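Local coordinates for protein (R)-2-hydroxyglutaryl-CoA dehydratase activating ATPase (Acidaminococcus fermentans, PDB 1HUX) that uses ATP hydrolysis to drive electron transfer from its dimer-bridging [4Fe-4S] cluster, activating (R)-2-hydroxyglutaryl-CoA dehydratase in glutamate fermentation, at residues Leu149-Ala154 with Gln220-Val224; Lys158-Ile162 with Gly190-Ser194. All coordinates share one frame; numbering follows the deposited sequence.

Contact 1: Leu149-Ala154 with Gln220-Val224; sequences LAELGA and QNYGV. With ADP (adenosine-5'-diphosphate), chain D.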
loop_
_atom_site.group_PDB
_atom_site.type_symbol
_atom_site.label_atom_id
_atom_site.label_comp_id
_atom_site.label_asym_id
_atom_site.label_seq_id
_atom_site.Cartn_x
_atom_site.Cartn_y
_atom_site.Cartn_z
ATOM N N LEU A 149 -6.944 -13.165 -15.723
ATOM C CA LEU A 149 -6.229 -11.930 -15.999
ATOM C C LEU A 149 -5.263 -12.106 -17.172
ATOM O O LEU A 149 -5.323 -11.371 -18.158
ATOM C CB LEU A 149 -5.467 -11.481 -14.752
ATOM C CG LEU A 149 -6.205 -10.564 -13.761
ATOM C CD1 LEU A 149 -7.594 -11.106 -13.456
ATOM C CD2 LEU A 149 -5.389 -10.433 -12.475
ATOM N N ALA A 150 -4.387 -13.095 -17.091
ATOM C CA ALA A 150 -3.451 -13.291 -18.179
ATOM C C ALA A 150 -4.159 -13.344 -19.528
ATOM O O ALA A 150 -3.831 -12.578 -20.444
ATOM C CB ALA A 150 -2.640 -14.560 -17.960
ATOM N N GLU A 151 -5.139 -14.236 -19.642
ATOM C CA GLU A 151 -5.891 -14.413 -20.886
ATOM C C GLU A 151 -6.602 -13.161 -21.364
ATOM O O GLU A 151 -6.658 -12.893 -22.567
ATOM C CB GLU A 151 -6.922 -15.521 -20.724
ATOM C CG GLU A 151 -6.322 -16.879 -20.492
ATOM C CD GLU A 151 -7.378 -17.942 -20.321
ATOM O OE1 GLU A 151 -8.187 -18.127 -21.259
ATOM O OE2 GLU A 151 -7.397 -18.585 -19.249
ATOM N N LEU A 152 -7.157 -12.401 -20.428
ATOM C CA LEU A 152 -7.877 -11.190 -20.784
ATOM C C LEU A 152 -6.947 -10.091 -21.281
ATOM O O LEU A 152 -7.089 -9.610 -22.418
ATOM C CB LEU A 152 -8.694 -10.696 -19.587
ATOM C CG LEU A 152 -9.880 -11.611 -19.268
ATOM C CD1 LEU A 152 -10.590 -11.125 -18.018
ATOM C CD2 LEU A 152 -10.839 -11.646 -20.459
ATOM N N GLY A 153 -5.996 -9.702 -20.432
ATOM C CA GLY A 153 -5.049 -8.661 -20.789
ATOM C C GLY A 153 -4.387 -8.856 -22.146
ATOM O O GLY A 153 -3.952 -7.890 -22.772
ATOM N N ALA A 154 -4.311 -10.099 -22.610
ATOM C CA ALA A 154 -3.684 -10.393 -23.891
ATOM C C ALA A 154 -4.467 -9.821 -25.064
ATOM O O ALA A 154 -3.963 -9.767 -26.193
ATOM C CB ALA A 154 -3.528 -11.907 -24.063
ATOM N N GLN A 220 2.642 -18.094 -13.588
ATOM C CA GLN A 220 1.713 -18.559 -14.614
ATOM C C GLN A 220 1.168 -17.418 -15.459
ATOM O O GLN A 220 1.048 -17.542 -16.683
ATOM C CB GLN A 220 0.563 -19.301 -13.953
ATOM C CG GLN A 220 0.995 -20.571 -13.267
ATOM C CD GLN A 220 -0.015 -21.032 -12.258
ATOM O OE1 GLN A 220 -1.193 -21.178 -12.570
ATOM N NE2 GLN A 220 0.436 -21.267 -11.034
ATOM N N ASN A 221 0.845 -16.311 -14.791
ATOM C CA ASN A 221 0.304 -15.122 -15.444
ATOM C C ASN A 221 1.270 -14.617 -16.515
ATOM O O ASN A 221 2.138 -13.798 -16.234
ATOM C CB ASN A 221 0.063 -14.028 -14.402
ATOM C CG ASN A 221 -0.784 -12.879 -14.941
ATOM O OD1 ASN A 221 -0.637 -12.468 -16.095
ATOM N ND2 ASN A 221 -1.664 -12.342 -14.098
ATOM N N TYR A 222 1.126 -15.108 -17.743
ATOM C CA TYR A 222 2.009 -14.683 -18.817
ATOM C C TYR A 222 1.773 -13.221 -19.170
ATOM O O TYR A 222 2.536 -12.619 -19.924
ATOM C CB TYR A 222 1.830 -15.576 -20.047
ATOM C CG TYR A 222 0.425 -15.654 -20.581
ATOM C CD1 TYR A 222 -0.124 -14.604 -21.311
ATOM C CD2 TYR A 222 -0.366 -16.785 -20.356
ATOM C CE1 TYR A 222 -1.433 -14.673 -21.807
ATOM C CE2 TYR A 222 -1.679 -16.865 -20.850
ATOM C CZ TYR A 222 -2.203 -15.799 -21.576
ATOM O OH TYR A 222 -3.493 -15.834 -22.063
ATOM N N GLY A 223 0.702 -12.650 -18.635
ATOM C CA GLY A 223 0.446 -11.250 -18.887
ATOM C C GLY A 223 1.555 -10.544 -18.140
ATOM O O GLY A 223 2.304 -9.754 -18.700
ATOM N N VAL A 224 1.668 -10.867 -16.863
ATOM C CA VAL A 224 2.685 -10.293 -16.012
ATOM C C VAL A 224 4.090 -10.569 -16.547
ATOM O O VAL A 224 4.887 -9.653 -16.741
ATOM C CB VAL A 224 2.600 -10.869 -14.596
ATOM C CG1 VAL A 224 3.773 -10.372 -13.765
ATOM C CG2 VAL A 224 1.258 -10.492 -13.960
HETATM P PB ADP D . 3.302 -18.415 -1.210
HETATM O O1B ADP D . 4.517 -17.609 -1.572
HETATM O O2B ADP D . 3.563 -19.939 -1.010
HETATM O O3B ADP D . 2.473 -17.810 -0.091
HETATM P PA ADP D . 2.589 -18.942 -3.888
HETATM O O1A ADP D . 2.089 -20.358 -3.984
HETATM O O2A ADP D . 3.915 -18.639 -4.428
HETATM O O3A ADP D . 2.415 -18.436 -2.387
HETATM O "O5'" ADP D . 1.495 -17.998 -4.480
HETATM C "C5'" ADP D . 1.244 -18.047 -5.783
HETATM C "C4'" ADP D . 0.476 -16.882 -6.282
HETATM O "O4'" ADP D . 0.092 -17.134 -7.668
HETATM C "C3'" ADP D . -0.888 -16.425 -5.532
HETATM O "O3'" ADP D . -1.063 -14.987 -5.575
HETATM C "C2'" ADP D . -1.876 -17.234 -6.349
HETATM O "O2'" ADP D . -3.266 -16.771 -6.401
HETATM C "C1'" ADP D . -1.253 -17.146 -7.736
HETATM N N9 ADP D . -1.795 -18.058 -8.771
HETATM C C8 ADP D . -2.013 -19.363 -8.603
HETATM N N7 ADP D . -2.472 -19.920 -9.643
HETATM C C5 ADP D . -2.575 -18.895 -10.576
HETATM C C6 ADP D . -2.995 -18.825 -11.948
HETATM N N6 ADP D . -3.446 -19.911 -12.638
HETATM N N1 ADP D . -2.940 -17.613 -12.573
HETATM C C2 ADP D . -2.505 -16.540 -11.894
HETATM N N3 ADP D . -2.086 -16.509 -10.613
HETATM C C4 ADP D . -2.147 -17.726 -10.014
#

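Contact 2: Lys158-Ile162 with Gly190-Ser194; sequences KRVAI and GIHRS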
loop_
_atom_site.group_PDB
_atom_site.type_symbol
_atom_site.label_atom_id
_atom_site.label_comp_id
_atom_site.label_asym_id
_atom_site.label_seq_id
_atom_site.Cartn_x
_atom_site.Cartn_y
_atom_site.Cartn_z
ATOM N N LYS A 158 -5.237 -0.930 -26.251
ATOM C CA LYS A 158 -4.862 0.402 -25.802
ATOM C C LYS A 158 -4.047 0.371 -24.509
ATOM O O LYS A 158 -4.339 -0.394 -23.594
ATOM C CB LYS A 158 -6.122 1.253 -25.592
ATOM C CG LYS A 158 -7.009 1.349 -26.821
ATOM C CD LYS A 158 -8.380 1.881 -26.465
ATOM C CE LYS A 158 -9.319 1.783 -27.659
ATOM N NZ LYS A 158 -10.736 2.055 -27.266
ATOM N N ARG A 159 -3.020 1.208 -24.432
ATOM C CA ARG A 159 -2.202 1.251 -23.232
ATOM C C ARG A 159 -2.873 2.121 -22.204
ATOM O O ARG A 159 -3.182 3.275 -22.465
ATOM C CB ARG A 159 -0.809 1.799 -23.533
ATOM C CG ARG A 159 -0.081 0.982 -24.573
ATOM C CD ARG A 159 1.367 1.412 -24.773
ATOM N NE ARG A 159 2.301 0.792 -23.828
ATOM C CZ ARG A 159 2.437 1.144 -22.552
ATOM N NH1 ARG A 159 1.693 2.129 -22.036
ATOM N NH2 ARG A 159 3.336 0.516 -21.798
ATOM N N VAL A 160 -3.114 1.557 -21.033
ATOM C CA VAL A 160 -3.740 2.310 -19.968
ATOM C C VAL A 160 -2.809 2.204 -18.792
ATOM O O VAL A 160 -2.581 1.126 -18.277
ATOM C CB VAL A 160 -5.127 1.730 -19.607
ATOM C CG1 VAL A 160 -5.682 2.429 -18.369
ATOM C CG2 VAL A 160 -6.074 1.910 -20.782
ATOM N N ALA A 161 -2.257 3.321 -18.360
ATOM C CA ALA A 161 -1.331 3.281 -17.242
ATOM C C ALA A 161 -1.990 3.488 -15.877
ATOM O O ALA A 161 -3.022 4.153 -15.747
ATOM C CB ALA A 161 -0.203 4.321 -17.459
ATOM N N ILE A 162 -1.392 2.880 -14.862
ATOM C CA ILE A 162 -1.881 3.023 -13.506
ATOM C C ILE A 162 -0.732 3.778 -12.871
ATOM O O ILE A 162 0.274 3.169 -12.512
ATOM C CB ILE A 162 -2.036 1.652 -12.785
ATOM C CG1 ILE A 162 -2.848 0.683 -13.644
ATOM C CG2 ILE A 162 -2.719 1.858 -11.455
ATOM C CD1 ILE A 162 -4.280 1.116 -13.847
ATOM N N GLY A 190 -2.820 -2.968 -18.016
ATOM C CA GLY A 190 -2.232 -1.873 -17.282
ATOM C C GLY A 190 -1.790 -2.336 -15.911
ATOM O O GLY A 190 -0.701 -1.995 -15.451
ATOM N N ILE A 191 -2.640 -3.117 -15.253
ATOM C CA ILE A 191 -2.323 -3.636 -13.926
ATOM C C ILE A 191 -1.073 -4.518 -13.987
ATOM O O ILE A 191 -0.249 -4.511 -13.069
ATOM C CB ILE A 191 -3.507 -4.442 -13.359
ATOM C CG1 ILE A 191 -4.689 -3.501 -13.123
ATOM C CG2 ILE A 191 -3.115 -5.122 -12.069
ATOM C CD1 ILE A 191 -5.891 -4.172 -12.507
ATOM N N HIS A 192 -0.934 -5.257 -15.084
ATOM C CA HIS A 192 0.202 -6.138 -15.284
ATOM C C HIS A 192 1.480 -5.350 -15.391
ATOM O O HIS A 192 2.456 -5.676 -14.725
ATOM C CB HIS A 192 0.004 -6.994 -16.532
ATOM C CG HIS A 192 -1.035 -8.058 -16.356
ATOM N ND1 HIS A 192 -1.577 -8.762 -17.412
ATOM C CD2 HIS A 192 -1.636 -8.535 -15.238
ATOM C CE1 HIS A 192 -2.466 -9.622 -16.952
ATOM N NE2 HIS A 192 -2.521 -9.505 -15.637
ATOM N N ARG A 193 1.497 -4.317 -16.220
ATOM C CA ARG A 193 2.704 -3.510 -16.324
ATOM C C ARG A 193 2.995 -2.878 -14.967
ATOM O O ARG A 193 4.152 -2.709 -14.586
ATOM C CB ARG A 193 2.541 -2.411 -17.364
ATOM C CG ARG A 193 2.213 -2.917 -18.726
ATOM C CD ARG A 193 2.235 -1.786 -19.704
ATOM N NE ARG A 193 1.367 -2.062 -20.841
ATOM C CZ ARG A 193 0.154 -1.538 -20.995
ATOM N NH1 ARG A 193 -0.338 -0.697 -20.075
ATOM N NH2 ARG A 193 -0.560 -1.856 -22.075
ATOM N N SER A 194 1.936 -2.529 -14.244
ATOM C CA SER A 194 2.078 -1.921 -12.924
ATOM C C SER A 194 2.860 -2.851 -11.987
ATOM O O SER A 194 3.724 -2.408 -11.224
ATOM C CB SER A 194 0.690 -1.623 -12.340
ATOM O OG SER A 194 0.793 -0.975 -11.079
#

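Contact 1: Leu149-Ala154 with Gln220-Val224
A150 of the short helix 149-153 sits against the N-terminal turn of helix 222-232, where the actin-fold ATPase brings its adenine-binding segment beside a neighbouring helix. Backbones come nearest at A150 and G223, with CA atoms 4.5 Å apart. The apolar part is a CH-pi contact: A150 CB lies over the face of the Y222 ring, 3.8 Å from its centroid and 9° off the normal, while A154 CB reaches the ring edge. With CG between backbone N and carbonyl carbon (chi1 56°), the Y222 side chain turns its ring face to A150, and its OH comes close to the backbone of E151. The polar part is a helix cap within 220-224: N221 is the N-cap of helix 222-232, and its OD1 accepts from V224 N at 2.9 Å, the donor standing 55° out of the amide's carbonyl plane, and weakly from G223 N. The same amide rests on A150 CB. Ligand binding falls to Q220, an ATP-binding residue whose NE2 also makes a weak hydrogen bond to Q243. Its amide reaches the adenine of the bound ADP, with Q220 OE1 2.6 Å from the exocyclic N6.

Contact 2: Lys158-Ile162 with Gly190-Ser194
V160 and G190 bring the backbones nearest, CA to CA 5.2 Å, where the irregular segment 158-162 runs past a turn of helix 184-204. G190, with no side chain, lets V160 O approach its CA to 3.2 Å, a CA-H...O contact. The main side-chain contact is a stack of two arginines. The guanidinium of R159 lies flat on that of R193, centres 3.9 Å apart and planes 22° from parallel, with R159 CZ over the centre of the R193 group. R159 bends at chi3 (85°) to turn its flat end over its partner, whereas R193 runs extended from CG to NE. R159 NH2 also comes close to R193 CD. In the plane of the R193 guanidinium, at its edge, is V160 O, 3.4 Å from R193 NH1. With R193 cut back to an alanine, the R159 guanidinium is likely to lose the flat surface it stacks on and be set free to turn, and V160 O the cationic edge beside it. Farther along, I162 CG1 packs 3.9 Å from G190 O, and I162 CB faces S194 OG. Beyond the two segments, I162 also touches A170 and E173 of helix 167-179, and V160 touches Q177, so the segment packs on helices 184-204 and 167-179. Two like charges meet face to face here, a cost that the carbonyl at the R193 edge may partly offset, and the stack therefore probably rests on flat-surface packing more than on electrostatics.

Contact 1 and contact 2 have centres 12 Å apart and meet through H192 of helix 184-204, whose ring turns from the contact 2 helix toward contact 1. H192 NE2 packs 3.3 Å from N221 ND2, and H192 CE1 lies 3.6 Å from L149 O; V224 also touches this ring. Along the chain, both segments of contact 2 fall between those of contact 1. Contact 1 holds Q220, which meets the adenine of ADP; contact 2 lies near the [4Fe-4S] cluster without binding it, with the side chain of S194 about 10 Å from it. The side chain of I191 is about 11 Å from ADP, so one turn of helix 184-204 approaches both.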